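Long-range contact in Beta/alpha-amylase (Paenibacillus polymyxa, PDB 3VOC), which hydrolyses alpha-1,4-glucosidic linkages of starch, its family 14 beta-amylase domain, the part described here, releasing maltose from non-reducing chain ends: residues G301-K313 / L341-V354. Numbering follows the deposited sequence. Where two conformers were deposited one is given.
Sequences GYYDYNRLIQKFK and LVDTVSSIANAKGV. With EDO (1,2-ethanediol), chain E.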
loop_
_atom_site.group_PDB
_atom_site.type_symbol
_atom_site.label_atom_id
_atom_site.label_comp_id
_atom_site.label_asym_id
_atom_site.label_seq_id
_atom_site.Cartn_x
_atom_site.Cartn_y
_atom_site.Cartn_z
ATOM N N GLY A 301 -1.055 2.642 -11.324
ATOM C CA GLY A 301 -0.480 1.395 -11.813
ATOM C C GLY A 301 -1.503 0.296 -11.999
ATOM O O GLY A 301 -1.129 -0.847 -12.226
ATOM N N TYR A 302 -2.795 0.620 -11.900
ATOM C CA TYR A 302 -3.826 -0.423 -11.926
ATOM C C TYR A 302 -4.536 -0.476 -13.255
ATOM O O TYR A 302 -5.415 0.346 -13.550
ATOM C CB TYR A 302 -4.836 -0.256 -10.787
ATOM C CG TYR A 302 -4.211 -0.220 -9.405
ATOM C CD1 TYR A 302 -2.953 -0.783 -9.160
ATOM C CD2 TYR A 302 -4.884 0.372 -8.338
ATOM C CE1 TYR A 302 -2.379 -0.740 -7.883
ATOM C CE2 TYR A 302 -4.320 0.430 -7.071
ATOM C CZ TYR A 302 -3.074 -0.144 -6.841
ATOM O OH TYR A 302 -2.539 -0.092 -5.562
ATOM N N TYR A 303 -4.158 -1.474 -14.042
ATOM C CA TYR A 303 -4.701 -1.697 -15.376
ATOM C C TYR A 303 -5.703 -2.852 -15.371
ATOM O O TYR A 303 -6.695 -2.828 -16.098
ATOM C CB TYR A 303 -3.516 -1.980 -16.316
ATOM C CG TYR A 303 -3.838 -2.609 -17.657
ATOM C CD1 TYR A 303 -4.574 -1.914 -18.624
ATOM C CD2 TYR A 303 -3.376 -3.894 -17.965
ATOM C CE1 TYR A 303 -4.846 -2.486 -19.864
ATOM C CE2 TYR A 303 -3.649 -4.477 -19.190
ATOM C CZ TYR A 303 -4.379 -3.764 -20.133
ATOM O OH TYR A 303 -4.646 -4.350 -21.340
ATOM N N ASP A 304 -5.447 -3.857 -14.541
ATOM C CA ASP A 304 -6.215 -5.104 -14.589
ATOM C C ASP A 304 -6.220 -5.689 -13.176
ATOM O O ASP A 304 -5.238 -6.311 -12.739
ATOM C CB ASP A 304 -5.579 -6.057 -15.641
ATOM C CG ASP A 304 -6.254 -7.434 -15.724
ATOM O OD1 ASP A 304 -7.066 -7.798 -14.850
ATOM O OD2 ASP A 304 -5.926 -8.177 -16.680
ATOM N N TYR A 305 -7.329 -5.491 -12.460
ATOM C CA TYR A 305 -7.412 -5.979 -11.086
ATOM C C TYR A 305 -7.418 -7.506 -11.023
ATOM O O TYR A 305 -6.918 -8.085 -10.058
ATOM C CB TYR A 305 -8.662 -5.449 -10.388
ATOM C CG TYR A 305 -8.599 -4.002 -9.982
ATOM C CD1 TYR A 305 -7.587 -3.530 -9.141
ATOM C CD2 TYR A 305 -9.572 -3.109 -10.407
ATOM C CE1 TYR A 305 -7.538 -2.199 -8.763
ATOM C CE2 TYR A 305 -9.529 -1.778 -10.033
ATOM C CZ TYR A 305 -8.508 -1.329 -9.214
ATOM O OH TYR A 305 -8.471 -0.003 -8.833
ATOM N N ASN A 306 -7.985 -8.166 -12.032
ATOM C CA ASN A 306 -7.972 -9.639 -12.021
ATOM C C ASN A 306 -6.522 -10.126 -11.981
ATOM O O ASN A 306 -6.166 -11.002 -11.207
ATOM C CB ASN A 306 -8.682 -10.239 -13.249
ATOM C CG ASN A 306 -10.202 -10.150 -13.166
ATOM O OD1 ASN A 306 -10.826 -10.551 -12.170
ATOM N ND2 ASN A 306 -10.812 -9.655 -14.233
ATOM N N ARG A 307 -5.686 -9.543 -12.833
ATOM C CA ARG A 307 -4.303 -9.963 -12.925
ATOM C C ARG A 307 -3.520 -9.565 -11.684
ATOM O O ARG A 307 -2.674 -10.317 -11.227
ATOM C CB ARG A 307 -3.639 -9.342 -14.145
ATOM C CG ARG A 307 -2.418 -10.108 -14.609
ATOM C CD ARG A 307 -1.873 -9.453 -15.861
ATOM N NE ARG A 307 -0.931 -8.386 -15.525
ATOM C CZ ARG A 307 -0.527 -7.451 -16.376
ATOM N NH1 ARG A 307 -1.030 -7.406 -17.603
ATOM N NH2 ARG A 307 0.376 -6.551 -15.996
ATOM N N LEU A 308 -3.776 -8.367 -11.172
ATOM C CA LEU A 308 -3.041 -7.882 -10.005
ATOM C C LEU A 308 -3.340 -8.769 -8.802
ATOM O O LEU A 308 -2.428 -9.141 -8.047
ATOM C CB LEU A 308 -3.424 -6.430 -9.698
ATOM C CG LEU A 308 -2.686 -5.763 -8.519
ATOM C CD1 LEU A 308 -1.173 -5.694 -8.756
ATOM C CD2 LEU A 308 -3.217 -4.369 -8.307
ATOM N N ILE A 309 -4.612 -9.116 -8.629
ATOM C CA ILE A 309 -5.029 -9.908 -7.461
ATOM C C ILE A 309 -4.552 -11.346 -7.619
ATOM O O ILE A 309 -4.184 -11.989 -6.640
ATOM C CB ILE A 309 -6.551 -9.741 -7.158
ATOM C CG1 ILE A 309 -6.821 -8.287 -6.712
ATOM C CG2 ILE A 309 -7.005 -10.657 -6.016
ATOM C CD1 ILE A 309 -8.316 -7.866 -6.794
ATOM N N GLN A 310 -4.512 -11.831 -8.864
ATOM C CA GLN A 310 -3.859 -13.115 -9.157
ATOM C C GLN A 310 -2.404 -13.175 -8.659
ATOM O O GLN A 310 -1.950 -14.232 -8.190
ATOM C CB GLN A 310 -3.915 -13.453 -10.653
ATOM C CG GLN A 310 -3.322 -14.853 -10.992
ATOM C CD GLN A 310 -4.024 -15.998 -10.286
ATOM O OE1 GLN A 310 -3.373 -16.908 -9.723
ATOM N NE2 GLN A 310 -5.356 -15.966 -10.297
ATOM N N LYS A 311 -1.681 -12.056 -8.766
ATOM C CA LYS A 311 -0.301 -12.007 -8.288
ATOM C C LYS A 311 -0.222 -12.140 -6.765
ATOM O O LYS A 311 0.717 -12.752 -6.253
ATOM C CB LYS A 311 0.418 -10.740 -8.781
ATOM C CG LYS A 311 1.920 -10.732 -8.541
ATOM C CD LYS A 311 2.669 -11.638 -9.529
ATOM C CE LYS A 311 4.167 -11.601 -9.290
ATOM N NZ LYS A 311 4.806 -12.807 -9.909
ATOM N N PHE A 312 -1.204 -11.582 -6.045
ATOM C CA PHE A 312 -1.301 -11.812 -4.597
ATOM C C PHE A 312 -1.432 -13.309 -4.301
ATOM O O PHE A 312 -0.718 -13.846 -3.457
ATOM C CB PHE A 312 -2.482 -11.042 -3.977
ATOM C CG PHE A 312 -2.145 -9.632 -3.610
ATOM C CD1 PHE A 312 -2.054 -8.652 -4.601
ATOM C CD2 PHE A 312 -1.901 -9.281 -2.281
ATOM C CE1 PHE A 312 -1.728 -7.339 -4.284
ATOM C CE2 PHE A 312 -1.575 -7.952 -1.939
ATOM C CZ PHE A 312 -1.494 -6.977 -2.951
ATOM N N LYS A 313 -2.333 -13.974 -5.021
ATOM C CA LYS A 313 -2.537 -15.409 -4.851
ATOM C C LYS A 313 -1.244 -16.161 -5.136
ATOM O O LYS A 313 -0.850 -17.026 -4.355
ATOM C CB LYS A 313 -3.626 -15.917 -5.797
ATOM C CG LYS A 313 -4.084 -17.338 -5.488
ATOM C CD LYS A 313 -5.296 -17.708 -6.345
ATOM C CE LYS A 313 -5.820 -19.129 -6.069
ATOM N NZ LYS A 313 -6.192 -19.324 -4.638
ATOM N N LEU A 341 -15.916 0.253 -5.872
ATOM C CA LEU A 341 -14.514 -0.194 -5.961
ATOM C C LEU A 341 -14.225 -1.313 -4.954
ATOM O O LEU A 341 -13.646 -2.355 -5.317
ATOM C CB LEU A 341 -13.553 0.989 -5.769
ATOM C CG LEU A 341 -12.046 0.724 -5.770
ATOM C CD1 LEU A 341 -11.598 0.103 -7.093
ATOM C CD2 LEU A 341 -11.310 2.047 -5.494
ATOM N N VAL A 342 -14.658 -1.108 -3.712
ATOM C CA VAL A 342 -14.540 -2.150 -2.689
ATOM C C VAL A 342 -15.220 -3.443 -3.151
ATOM O O VAL A 342 -14.643 -4.520 -3.028
ATOM C CB VAL A 342 -15.139 -1.710 -1.324
ATOM C CG1 VAL A 342 -15.178 -2.909 -0.353
ATOM C CG2 VAL A 342 -14.328 -0.528 -0.718
ATOM N N ASP A 343 -16.449 -3.330 -3.674
ATOM C CA ASP A 343 -17.166 -4.515 -4.183
ATOM C C ASP A 343 -16.373 -5.211 -5.289
ATOM O O ASP A 343 -16.221 -6.425 -5.262
ATOM C CB ASP A 343 -18.558 -4.168 -4.708
ATOM C CG ASP A 343 -19.505 -3.697 -3.618
ATOM O OD1 ASP A 343 -19.136 -3.741 -2.424
ATOM O OD2 ASP A 343 -20.631 -3.267 -3.969
ATOM N N THR A 344 -15.861 -4.426 -6.236
ATOM C CA THR A 344 -15.075 -4.963 -7.353
ATOM C C THR A 344 -13.865 -5.751 -6.862
ATOM O O THR A 344 -13.723 -6.932 -7.178
ATOM C CB THR A 344 -14.630 -3.840 -8.316
ATOM O OG1 THR A 344 -15.796 -3.234 -8.888
ATOM C CG2 THR A 344 -13.752 -4.418 -9.454
ATOM N N VAL A 345 -13.015 -5.107 -6.071
ATOM C CA VAL A 345 -11.776 -5.718 -5.595
ATOM C C VAL A 345 -12.093 -6.920 -4.718
ATOM O O VAL A 345 -11.507 -8.010 -4.889
ATOM C CB VAL A 345 -10.896 -4.687 -4.835
ATOM C CG1 VAL A 345 -9.780 -5.383 -4.035
ATOM C CG2 VAL A 345 -10.320 -3.655 -5.807
ATOM N N SER A 346 -13.045 -6.733 -3.810
ATOM C CA SER A 346 -13.446 -7.808 -2.891
ATOM C C SER A 346 -14.003 -9.039 -3.613
ATOM O O SER A 346 -13.638 -10.167 -3.271
ATOM C CB SER A 346 -14.449 -7.298 -1.839
ATOM O OG SER A 346 -13.885 -6.268 -1.032
ATOM N N SER A 347 -14.884 -8.823 -4.589
ATOM C CA SER A 347 -15.454 -9.925 -5.399
ATOM C C SER A 347 -14.378 -10.715 -6.141
ATOM O O SER A 347 -14.421 -11.949 -6.192
ATOM C CB SER A 347 -16.441 -9.387 -6.439
ATOM O OG SER A 347 -17.661 -9.009 -5.828
ATOM N N ILE A 348 -13.430 -9.997 -6.733
ATOM C CA ILE A 348 -12.326 -10.651 -7.435
ATOM C C ILE A 348 -11.474 -11.473 -6.473
ATOM O O ILE A 348 -11.201 -12.652 -6.733
ATOM C CB ILE A 348 -11.470 -9.646 -8.211
ATOM C CG1 ILE A 348 -12.327 -8.965 -9.290
ATOM C CG2 ILE A 348 -10.197 -10.343 -8.797
ATOM C CD1 ILE A 348 -11.679 -7.748 -9.947
ATOM N N ALA A 349 -11.053 -10.859 -5.367
ATOM C CA ALA A 349 -10.294 -11.588 -4.350
ATOM C C ALA A 349 -11.021 -12.862 -3.882
ATOM O O ALA A 349 -10.416 -13.937 -3.815
ATOM C CB ALA A 349 -9.983 -10.678 -3.174
ATOM N N ASN A 350 -12.315 -12.755 -3.570
ATOM C CA ASN A 350 -13.063 -13.951 -3.127
ATOM C C ASN A 350 -13.187 -15.012 -4.205
ATOM O O ASN A 350 -13.067 -16.197 -3.914
ATOM C CB ASN A 350 -14.453 -13.605 -2.584
ATOM C CG ASN A 350 -14.390 -13.007 -1.193
ATOM O OD1 ASN A 350 -13.425 -13.223 -0.456
ATOM N ND2 ASN A 350 -15.411 -12.245 -0.832
ATOM N N ALA A 351 -13.415 -14.578 -5.444
ATOM C CA ALA A 351 -13.475 -15.498 -6.593
ATOM C C ALA A 351 -12.185 -16.307 -6.711
ATOM O O ALA A 351 -12.210 -17.470 -7.125
ATOM C CB ALA A 351 -13.725 -14.732 -7.880
ATOM N N LYS A 352 -11.066 -15.692 -6.333
ATOM C CA LYS A 352 -9.744 -16.325 -6.422
ATOM C C LYS A 352 -9.285 -16.990 -5.132
ATOM O O LYS A 352 -8.241 -17.640 -5.107
ATOM C CB LYS A 352 -8.688 -15.316 -6.886
ATOM C CG LYS A 352 -8.977 -14.739 -8.258
ATOM C CD LYS A 352 -7.782 -13.982 -8.777
ATOM C CE LYS A 352 -8.042 -13.435 -10.161
ATOM N NZ LYS A 352 -7.780 -14.437 -11.228
ATOM N N GLY A 353 -10.049 -16.848 -4.060
ATOM C CA GLY A 353 -9.610 -17.404 -2.788
ATOM C C GLY A 353 -8.444 -16.631 -2.192
ATOM O O GLY A 353 -7.619 -17.207 -1.483
ATOM N N VAL A 354 -8.360 -15.333 -2.478
ATOM C CA VAL A 354 -7.395 -14.461 -1.797
ATOM C C VAL A 354 -8.039 -13.916 -0.525
ATOM O O VAL A 354 -9.095 -13.286 -0.584
ATOM C CB VAL A 354 -6.912 -13.312 -2.714
ATOM C CG1 VAL A 354 -6.013 -12.327 -1.948
ATOM C CG2 VAL A 354 -6.154 -13.883 -3.924
HETATM C C1 EDO E . -8.492 0.497 -13.658
HETATM O O1 EDO E . -7.923 0.508 -14.969
HETATM C C2 EDO E . -9.031 -0.895 -13.385
HETATM O O2 EDO E . -10.253 -1.038 -14.121
HETATM O O HOH W 1 -4.943 -18.877 -2.180
#
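Ile-309 carries the apolar core, set as a knob into a hole formed by Val-345, Ile-348, Ala-349 and Lys-352. Its two branches divide the work: CD1 lies 3.7 Å from CG2 of Ile-348, the two side chains crossing at about a right angle, while CG2 turns to the backbone of Ala-349 and, at 3.9 Å, to CG2 of Val-354. One turn earlier, the Tyr-305 ring takes CG2 of Val-345 over one face, a CH-pi contact 4.3 Å from methyl carbon to ring centroid. CD1 of Leu-341 comes to 3.6 Å from the Tyr-305 OH, a hydroxyl that is hydrogen-bonded to Glu-297.

The two helices, 305-315 and 338-352, are neighbours in the outer layer of the TIM barrel, flanking strand 318-321; their short segments cross at -48° with axes 9.7 Å apart. Phe-312, Val-345 and Val-354 all reach Leu-319 on that strand, so the interface closes against the barrel wall.

Toward the solvent side lysines take over. Lys-352 is itself a knob among Asn-306, Ile-309, Gln-310 and Lys-313, its chain extended until a bend at chi4 (-84°), with CE 3.2 Å from Asn-306 O. An alanine here would probably leave a gap between Asn-306 and Lys-313 where the long aliphatic chain now packs. Lys-313 NZ donates to Lys-352 O (2.7 Å), almost in line with the carbonyl, and a water links the same nitrogen to Gly-353 O. The direct bond from Lys-313 grips the last turn of helix 338-352, where Gly-353, with positive phi, forms a Schellman motif.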